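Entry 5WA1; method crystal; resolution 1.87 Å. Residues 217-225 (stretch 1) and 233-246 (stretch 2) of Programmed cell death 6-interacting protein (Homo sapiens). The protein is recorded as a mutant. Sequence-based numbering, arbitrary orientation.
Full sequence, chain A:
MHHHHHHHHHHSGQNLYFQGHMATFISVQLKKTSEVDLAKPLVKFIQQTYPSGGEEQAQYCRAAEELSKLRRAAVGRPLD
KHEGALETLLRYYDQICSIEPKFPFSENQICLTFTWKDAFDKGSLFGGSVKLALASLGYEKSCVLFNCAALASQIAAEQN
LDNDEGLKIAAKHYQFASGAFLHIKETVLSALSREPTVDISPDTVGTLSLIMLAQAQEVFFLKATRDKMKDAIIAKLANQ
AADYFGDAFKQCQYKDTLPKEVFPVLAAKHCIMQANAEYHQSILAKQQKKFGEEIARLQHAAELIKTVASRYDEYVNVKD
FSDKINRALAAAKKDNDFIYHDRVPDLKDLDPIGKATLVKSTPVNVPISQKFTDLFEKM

Stretch 1, residues 217-225: QEVFFLKAT
Stretch 2, residues 233-246: IIAKLANQAADYFG

How are the two stretches laid against each other? Both are helical throughout, with phi/psi near -64/-40, and each belongs to a longer helix. They run nearly antiparallel, at 162° between their N-to-C directions, and their axes approach to 8.8 Å. The register is set by CA pairs: Ala224 CA lies 6.2 Å from Ile234 CA, Phe221 CA lies 5.6 Å from Leu237 CA, and Gln217 CA lies 5.5 Å from Ala241 CA. Together they bury 564 Å².

What does the beginning of stretch 2 contribute? Ile233 turns its end away, so Ile234 makes the first substantial contact. Its CB points sideways, but the m,t rotamer (chi1 -66°, chi2 176°) brings its end nearer. Ile234 CG2 lies 3.5 Å from Phe221 CE1, and Ile234 CG1 is 3.9 Å from Ala224 CB. Ile234 CD1 also reaches Thr225 CA at 3.9 Å; the hydroxyl of Thr225 (chi1 m) is meanwhile occupied within its own helix, Thr225 OG1 donating to Phe221 O at 3.1 Å. Ala235 and Lys236 face away.

Why is Leu237 the centre of the packing? Its CB points toward stretch 1, and the m,t rotamer (-64°, 172°) sets the side chain as a knob among Gln217, Phe220, Phe221 and Ala224. The small Ala224 lets it come close, with Leu237 CD1 3.5 Å from Ala224 CB. Phe221 (chi1 158°, chi2 83°) lies alongside: Phe221 CB is 4.4 Å from Leu237 CB, and Phe221 CD1 is 3.8 Å from Ala238 CB, so the ring meets Ile234 and Ala238 obliquely. Leu237 also offers its backbone: Gln217 NE2 donates to Leu237 O at 3.1 Å with a nearly straight angle of 174°. Leu237 O also accepts the helical bond from Ala241 N at 3.0 Å.

How does the helix accommodate Gln217 beyond Asn239, which faces away? Gln217 is a knob among Leu237, Gln240, Ala241 and Tyr244. Its t,p rotamer (178°, 73°, chi3 17°) carries Gln217 NE2 to 3.6 Å from Gln240 CB, while Gln217 CG lies 3.6 Å from Ala241 CB. The methyl of Ala241 suits this close backbone approach. Ala242 points away.

What closes the contact at the end of stretch 2? Tyr244 (-72°, -39°) turns its ring edge to Gln217, with Tyr244 CD2 3.7 Å from Gln217 CB. Phe245 (-78°, -64°) points its CB sideways, but its ring comes nearer, and Phe245 CZ lies 3.3 Å from Glu218 OE1, which sits at the ring edge. Extended t,t, Glu218 has both carboxylate oxygens hydrogen-bonded elsewhere in the structure. Gly246 makes no contact.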

# COMPACT_ATOMS: atom_id res chain seq x y z
N GLN A 217 2.04 5.03 -7.22
CA GLN A 217 2.26 5.55 -8.58
C GLN A 217 1.06 6.36 -9.06
O GLN A 217 1.23 7.40 -9.71
CB GLN A 217 2.57 4.40 -9.54
CG GLN A 217 2.78 4.81 -11.01
CD GLN A 217 4.11 5.53 -11.26
OE1 GLN A 217 5.03 5.46 -10.45
NE2 GLN A 217 4.22 6.21 -12.40
N GLU A 218 -0.15 5.91 -8.74
CA GLU A 218 -1.33 6.68 -9.12
C GLU A 218 -1.34 8.06 -8.48
O GLU A 218 -1.77 9.04 -9.10
CB GLU A 218 -2.60 5.91 -8.74
CG GLU A 218 -3.89 6.65 -9.11
CD GLU A 218 -5.13 5.90 -8.66
OE1 GLU A 218 -4.99 4.82 -8.07
OE2 GLU A 218 -6.25 6.40 -8.89
N VAL A 219 -0.89 8.15 -7.22
CA VAL A 219 -0.83 9.44 -6.56
C VAL A 219 0.14 10.37 -7.28
O VAL A 219 -0.11 11.57 -7.41
CB VAL A 219 -0.45 9.26 -5.07
CG1 VAL A 219 -0.14 10.61 -4.44
CG2 VAL A 219 -1.58 8.58 -4.31
N PHE A 220 1.27 9.83 -7.75
CA PHE A 220 2.19 10.67 -8.51
C PHE A 220 1.57 11.13 -9.82
O PHE A 220 1.85 12.24 -10.28
CB PHE A 220 3.50 9.92 -8.77
CG PHE A 220 4.49 10.06 -7.65
CD1 PHE A 220 5.37 11.12 -7.62
CD2 PHE A 220 4.51 9.14 -6.62
CE1 PHE A 220 6.28 11.26 -6.59
CE2 PHE A 220 5.41 9.27 -5.57
CZ PHE A 220 6.30 10.34 -5.56
N PHE A 221 0.73 10.29 -10.44
CA PHE A 221 0.01 10.72 -11.63
C PHE A 221 -0.95 11.86 -11.29
O PHE A 221 -1.03 12.85 -12.01
CB PHE A 221 -0.73 9.52 -12.24
CG PHE A 221 -1.89 9.89 -13.12
CD1 PHE A 221 -1.69 10.24 -14.45
CD2 PHE A 221 -3.18 9.90 -12.62
CE1 PHE A 221 -2.76 10.60 -15.26
CE2 PHE A 221 -4.25 10.26 -13.41
CZ PHE A 221 -4.04 10.61 -14.74
N LEU A 222 -1.67 11.73 -10.17
CA LEU A 222 -2.58 12.80 -9.75
C LEU A 222 -1.82 14.08 -9.42
O LEU A 222 -2.28 15.19 -9.73
CB LEU A 222 -3.41 12.34 -8.55
CG LEU A 222 -4.39 11.20 -8.86
CD1 LEU A 222 -5.05 10.71 -7.58
CD2 LEU A 222 -5.45 11.66 -9.85
N LYS A 223 -0.64 13.94 -8.81
CA LYS A 223 0.21 15.09 -8.53
C LYS A 223 0.64 15.77 -9.83
O LYS A 223 0.60 17.00 -9.95
CB LYS A 223 1.42 14.65 -7.72
CG LYS A 223 2.59 15.61 -7.70
CD LYS A 223 2.32 16.77 -6.80
CE LYS A 223 3.57 17.59 -6.56
NZ LYS A 223 3.19 18.97 -6.20
N ALA A 224 1.08 14.98 -10.81
CA ALA A 224 1.52 15.56 -12.07
C ALA A 224 0.37 16.27 -12.78
O ALA A 224 0.55 17.37 -13.34
CB ALA A 224 2.10 14.47 -12.97
N THR A 225 -0.82 15.68 -12.75
CA THR A 225 -1.98 16.30 -13.38
C THR A 225 -2.34 17.61 -12.69
O THR A 225 -2.64 18.61 -13.34
CB THR A 225 -3.18 15.35 -13.35
OG1 THR A 225 -2.86 14.17 -14.08
CG2 THR A 225 -4.39 16.01 -14.00
N ILE A 233 4.83 13.51 -19.94
CA ILE A 233 5.22 12.92 -18.67
C ILE A 233 4.02 12.27 -17.99
O ILE A 233 4.11 11.17 -17.44
CB ILE A 233 5.87 13.99 -17.78
CG1 ILE A 233 7.22 14.41 -18.36
CG2 ILE A 233 5.98 13.51 -16.33
CD1 ILE A 233 8.13 13.24 -18.65
N ILE A 234 2.88 12.96 -18.01
CA ILE A 234 1.67 12.40 -17.41
C ILE A 234 1.31 11.07 -18.05
O ILE A 234 0.87 10.13 -17.36
CB ILE A 234 0.52 13.42 -17.51
CG1 ILE A 234 0.86 14.65 -16.64
CG2 ILE A 234 -0.79 12.81 -17.06
CD1 ILE A 234 -0.16 15.77 -16.74
N ALA A 235 1.53 10.94 -19.36
CA ALA A 235 1.20 9.69 -20.04
C ALA A 235 2.10 8.55 -19.57
O ALA A 235 1.63 7.43 -19.37
CB ALA A 235 1.29 9.88 -21.56
N LYS A 236 3.39 8.82 -19.40
CA LYS A 236 4.31 7.80 -18.92
C LYS A 236 4.05 7.41 -17.46
O LYS A 236 4.25 6.25 -17.09
CB LYS A 236 5.76 8.28 -19.09
CG LYS A 236 6.17 8.43 -20.54
CD LYS A 236 7.61 8.90 -20.67
CE LYS A 236 7.99 9.10 -22.12
NZ LYS A 236 9.36 9.67 -22.27
N LEU A 237 3.63 8.36 -16.62
CA LEU A 237 3.26 8.00 -15.24
C LEU A 237 2.00 7.15 -15.22
O LEU A 237 1.93 6.15 -14.48
CB LEU A 237 3.05 9.27 -14.42
CG LEU A 237 4.26 10.18 -14.20
CD1 LEU A 237 3.84 11.47 -13.54
CD2 LEU A 237 5.29 9.49 -13.34
N ALA A 238 1.00 7.51 -16.02
CA ALA A 238 -0.22 6.71 -16.11
C ALA A 238 0.08 5.33 -16.66
O ALA A 238 -0.46 4.33 -16.18
CB ALA A 238 -1.26 7.42 -16.98
N ASN A 239 0.91 5.25 -17.70
CA ASN A 239 1.20 3.96 -18.31
C ASN A 239 1.88 3.03 -17.30
O ASN A 239 1.59 1.83 -17.24
CB ASN A 239 2.08 4.15 -19.54
CG ASN A 239 1.99 2.99 -20.51
OD1 ASN A 239 0.96 2.32 -20.60
ND2 ASN A 239 3.07 2.73 -21.22
N GLN A 240 2.79 3.58 -16.50
CA GLN A 240 3.44 2.78 -15.47
C GLN A 240 2.45 2.32 -14.40
O GLN A 240 2.53 1.19 -13.92
CB GLN A 240 4.59 3.57 -14.84
CG GLN A 240 5.28 2.80 -13.72
CD GLN A 240 5.89 1.51 -14.20
OE1 GLN A 240 6.77 1.52 -15.05
NE2 GLN A 240 5.42 0.39 -13.66
N ALA A 241 1.54 3.20 -14.00
CA ALA A 241 0.51 2.79 -13.04
C ALA A 241 -0.35 1.67 -13.61
O ALA A 241 -0.74 0.75 -12.89
CB ALA A 241 -0.36 3.99 -12.67
N ALA A 242 -0.63 1.73 -14.91
CA ALA A 242 -1.38 0.66 -15.56
C ALA A 242 -0.66 -0.67 -15.43
O ALA A 242 -1.28 -1.70 -15.14
CB ALA A 242 -1.62 1.01 -17.04
N ASP A 243 0.67 -0.67 -15.63
CA ASP A 243 1.44 -1.89 -15.47
C ASP A 243 1.34 -2.45 -14.05
O ASP A 243 1.21 -3.67 -13.87
CB ASP A 243 2.91 -1.64 -15.81
CG ASP A 243 3.23 -1.95 -17.25
OD1 ASP A 243 2.29 -2.00 -18.07
OD2 ASP A 243 4.42 -2.14 -17.56
N TYR A 244 1.39 -1.58 -13.04
CA TYR A 244 1.31 -2.05 -11.65
C TYR A 244 -0.07 -2.60 -11.33
O TYR A 244 -0.19 -3.65 -10.69
CB TYR A 244 1.63 -0.91 -10.68
CG TYR A 244 3.06 -0.48 -10.61
CD1 TYR A 244 4.10 -1.40 -10.65
CD2 TYR A 244 3.38 0.87 -10.45
CE1 TYR A 244 5.42 -1.00 -10.56
CE2 TYR A 244 4.69 1.28 -10.36
CZ TYR A 244 5.71 0.36 -10.41
OH TYR A 244 7.01 0.78 -10.31
N PHE A 245 -1.13 -1.87 -11.71
CA PHE A 245 -2.47 -2.39 -11.48
C PHE A 245 -2.71 -3.68 -12.24
O PHE A 245 -3.38 -4.60 -11.73
CB PHE A 245 -3.52 -1.35 -11.88
CG PHE A 245 -3.69 -0.26 -10.86
CD1 PHE A 245 -4.17 -0.55 -9.59
CD2 PHE A 245 -3.37 1.04 -11.17
CE1 PHE A 245 -4.31 0.46 -8.65
CE2 PHE A 245 -3.53 2.05 -10.24
CZ PHE A 245 -4.00 1.76 -8.97
N GLY A 246 -2.17 -3.79 -13.46
CA GLY A 246 -2.35 -5.01 -14.23
C GLY A 246 -1.68 -6.20 -13.59
O GLY A 246 -2.26 -7.28 -13.49